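Local coordinates for protein L-lysine 6-oxidase (Marinomonas mediterranea, PDB 3WEU) that oxidises the epsilon-amino group of L-lysine with a cysteine tryptophylquinone cofactor, releasing ammonium and the hydrogen peroxide that makes it antibacterial, at residues A2-S8 and E238-A242. Coordinates in Å, arbitrary orientation, origin at the centre of the assembly. Residues are numbered along the deposited sequence.
Sequences ALSVHPS and ETSTA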
ATOM      1  N   ALA A   2     -36.908  37.045 -30.372  1.00 39.99           N
ATOM      2  CA  ALA A   2     -36.066  36.330 -29.401  1.00 35.18           C
ATOM      3  C   ALA A   2     -35.135  35.382 -30.225  1.00 31.70           C
ATOM      4  O   ALA A   2     -35.543  34.871 -31.265  1.00 30.36           O
ATOM      5  CB  ALA A   2     -36.946  35.567 -28.448  1.00 40.14           C
ATOM      6  N   LEU A   3     -33.885  35.199 -29.808  1.00 26.36           N
ATOM      7  CA  LEU A   3     -32.977  34.268 -30.538  1.00 24.23           C
ATOM      8  C   LEU A   3     -33.018  32.900 -29.848  1.00 23.55           C
ATOM      9  O   LEU A   3     -33.374  32.859 -28.706  1.00 21.02           O
ATOM     10  CB  LEU A   3     -31.608  34.767 -30.379  1.00 24.70           C
ATOM     11  CG  LEU A   3     -31.301  36.143 -30.888  1.00 28.19           C
ATOM     12  CD1 LEU A   3     -29.881  36.460 -30.473  1.00 29.88           C
ATOM     13  CD2 LEU A   3     -31.468  36.170 -32.385  1.00 31.14           C
ATOM     14  N   SER A   4     -32.585  31.802 -30.473  1.00 20.94           N
ATOM     15  CA  SER A   4     -32.395  30.581 -29.691  1.00 21.71           C
ATOM     16  C   SER A   4     -31.061  30.023 -30.127  1.00 21.07           C
ATOM     17  O   SER A   4     -30.625  30.225 -31.246  1.00 20.75           O
ATOM     18  CB  SER A   4     -33.581  29.640 -29.915  1.00 24.80           C
ATOM     19  OG  SER A   4     -33.474  29.257 -31.227  1.00 27.22           O
ATOM     20  N   VAL A   5     -30.369  29.414 -29.192  1.00 20.17           N
ATOM     21  CA  VAL A   5     -29.103  28.744 -29.453  1.00 21.39           C
ATOM     22  C   VAL A   5     -29.349  27.230 -29.400  1.00 20.89           C
ATOM     23  O   VAL A   5     -30.114  26.729 -28.562  1.00 19.36           O
ATOM     24  CB  VAL A   5     -28.100  29.150 -28.394  1.00 21.70           C
ATOM     25  CG1 VAL A   5     -26.806  28.328 -28.433  1.00 20.29           C
ATOM     26  CG2 VAL A   5     -27.829  30.653 -28.467  1.00 22.61           C
ATOM     27  N   HIS A   6     -28.786  26.539 -30.360  1.00 17.64           N
ATOM     28  CA  HIS A   6     -28.835  25.080 -30.364  1.00 18.73           C
ATOM     29  C   HIS A   6     -27.446  24.493 -30.618  1.00 17.85           C
ATOM     30  O   HIS A   6     -26.665  25.037 -31.433  1.00 20.41           O
ATOM     31  CB  HIS A   6     -29.810  24.566 -31.381  1.00 18.53           C
ATOM     32  CG  HIS A   6     -31.210  25.008 -31.135  1.00 20.32           C
ATOM     33  ND1 HIS A   6     -31.984  24.476 -30.127  1.00 20.51           N
ATOM     34  CD2 HIS A   6     -31.989  25.933 -31.769  1.00 24.87           C
ATOM     35  CE1 HIS A   6     -33.158  25.094 -30.113  1.00 24.45           C
ATOM     36  NE2 HIS A   6     -33.189  25.964 -31.114  1.00 24.85           N
ATOM     37  N   PRO A   7     -27.154  23.348 -30.009  1.00 17.38           N
ATOM     38  CA  PRO A   7     -28.057  22.610 -29.085  1.00 17.40           C
ATOM     39  C   PRO A   7     -28.247  23.356 -27.723  1.00 18.91           C
ATOM     40  O   PRO A   7     -27.420  24.143 -27.302  1.00 18.42           O
ATOM     41  CB  PRO A   7     -27.259  21.325 -28.787  1.00 18.47           C
ATOM     42  CG  PRO A   7     -25.828  21.737 -28.916  1.00 17.58           C
ATOM     43  CD  PRO A   7     -25.841  22.683 -30.139  1.00 16.22           C
ATOM     44  N   SER A   8     -29.341  23.075 -27.042  1.00 17.68           N
ATOM     45  CA  SER A   8     -29.553  23.606 -25.674  1.00 18.15           C
ATOM     46  C   SER A   8     -28.527  23.089 -24.656  1.00 17.32           C
ATOM     47  O   SER A   8     -28.141  23.820 -23.690  1.00 17.89           O
ATOM     48  CB  SER A   8     -30.997  23.296 -25.255  1.00 19.48           C
ATOM     49  OG  SER A   8     -31.152  21.919 -25.048  1.00 17.91           O
ATOM     50  N   GLU A 238     -29.297  41.260 -29.269  1.00 25.92           N
ATOM     51  CA  GLU A 238     -30.060  40.246 -28.515  1.00 23.38           C
ATOM     52  C   GLU A 238     -29.138  39.206 -27.975  1.00 24.47           C
ATOM     53  O   GLU A 238     -28.061  38.946 -28.540  1.00 20.14           O
ATOM     54  CB  GLU A 238     -31.147  39.630 -29.395  1.00 26.43           C
ATOM     55  CG  GLU A 238     -32.231  40.612 -29.726  1.00 28.68           C
ATOM     56  CD  GLU A 238     -33.264  40.003 -30.645  1.00 29.63           C
ATOM     57  OE1 GLU A 238     -32.934  39.778 -31.793  1.00 29.18           O
ATOM     58  OE2 GLU A 238     -34.394  39.781 -30.192  1.00 39.61           O
ATOM     59  N   THR A 239     -29.559  38.595 -26.867  1.00 22.17           N
ATOM     60  CA  THR A 239     -28.750  37.630 -26.172  1.00 26.74           C
ATOM     61  C   THR A 239     -29.578  36.355 -25.972  1.00 27.30           C
ATOM     62  O   THR A 239     -30.793  36.422 -25.751  1.00 26.87           O
ATOM     63  CB  THR A 239     -28.316  38.193 -24.822  1.00 29.40           C
ATOM     64  OG1 THR A 239     -27.464  39.325 -25.046  1.00 31.25           O
ATOM     65  CG2 THR A 239     -27.562  37.151 -24.012  1.00 29.40           C
ATOM     66  N   SER A 240     -28.931  35.201 -26.064  1.00 24.77           N
ATOM     67  CA  SER A 240     -29.642  33.946 -25.780  1.00 23.20           C
ATOM     68  C   SER A 240     -28.605  32.979 -25.206  1.00 21.18           C
ATOM     69  O   SER A 240     -27.384  33.244 -25.273  1.00 22.96           O
ATOM     70  CB  SER A 240     -30.333  33.480 -27.053  1.00 28.43           C
ATOM     71  OG  SER A 240     -30.830  32.169 -26.924  1.00 34.55           O
ATOM     72  N   THR A 241     -29.057  31.910 -24.549  1.00 18.97           N
ATOM     73  CA  THR A 241     -28.151  31.109 -23.712  1.00 19.73           C
ATOM     74  C   THR A 241     -28.406  29.592 -23.922  1.00 18.67           C
ATOM     75  O   THR A 241     -29.497  29.192 -24.429  1.00 19.83           O
ATOM     76  CB  THR A 241     -28.322  31.386 -22.225  1.00 21.05           C
ATOM     77  OG1 THR A 241     -29.699  31.218 -21.931  1.00 22.09           O
ATOM     78  CG2 THR A 241     -27.849  32.799 -21.845  1.00 22.73           C
ATOM     79  N   ALA A 242     -27.417  28.805 -23.492  1.00 16.76           N
ATOM     80  CA  ALA A 242     -27.445  27.361 -23.522  1.00 17.40           C
ATOM     81  C   ALA A 242     -26.480  26.899 -22.481  1.00 17.33           C
ATOM     82  O   ALA A 242     -25.991  27.712 -21.662  1.00 18.32           O
ATOM     83  CB  ALA A 242     -27.043  26.857 -24.936  1.00 18.38           C
TER
HETATM   84  O   HOH W   1     -35.618  38.109 -32.118  1.00 41.50           O
HETATM   85  O   HOH W   2     -33.051  36.637 -27.613  1.00 27.98           O
HETATM   86  O   HOH W   3     -31.347  29.657 -26.478  1.00 25.90           O
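The first strand of the chain runs beside strand 237-247, roughly parallel, in the mixed sheet of the N-terminal region. The axes of 4-6 and 238-242 lie at 35° and come no closer than 5.9 Å, so waters bridge the backbones from L3 to V5. At A2, water 1 links the backbone N to E238 OE2; E238 OE1 is hydrogen-bonded to Y232 OH. Water 2 joins L3 N to T239 O. The L3 side chain lies over E238, with L3 CD1 3.6 Å from E238 CB, and also touches V230 and Y232. S240 OG may donate to L3 O (3.2 Å), though water 3, 2.6 Å from the same OG, is also within reach of its proton. S4 faces away and pairs through its backbone with F66 of strand 58-66. V5 points back toward 238-242 and packs its CG1 on A242 CB at 3.8 Å. Water 3 accepts from V5 N at 2.9 Å and donates to T241 O at 2.8 Å. After 4-6, the H6-P7 peptide bond is cis, and P7 O lies 3.6 Å from A242 CB. At S8 the chain draws close enough for backbone pairing with W243, and S8 O is 3.5 Å from A242 CB.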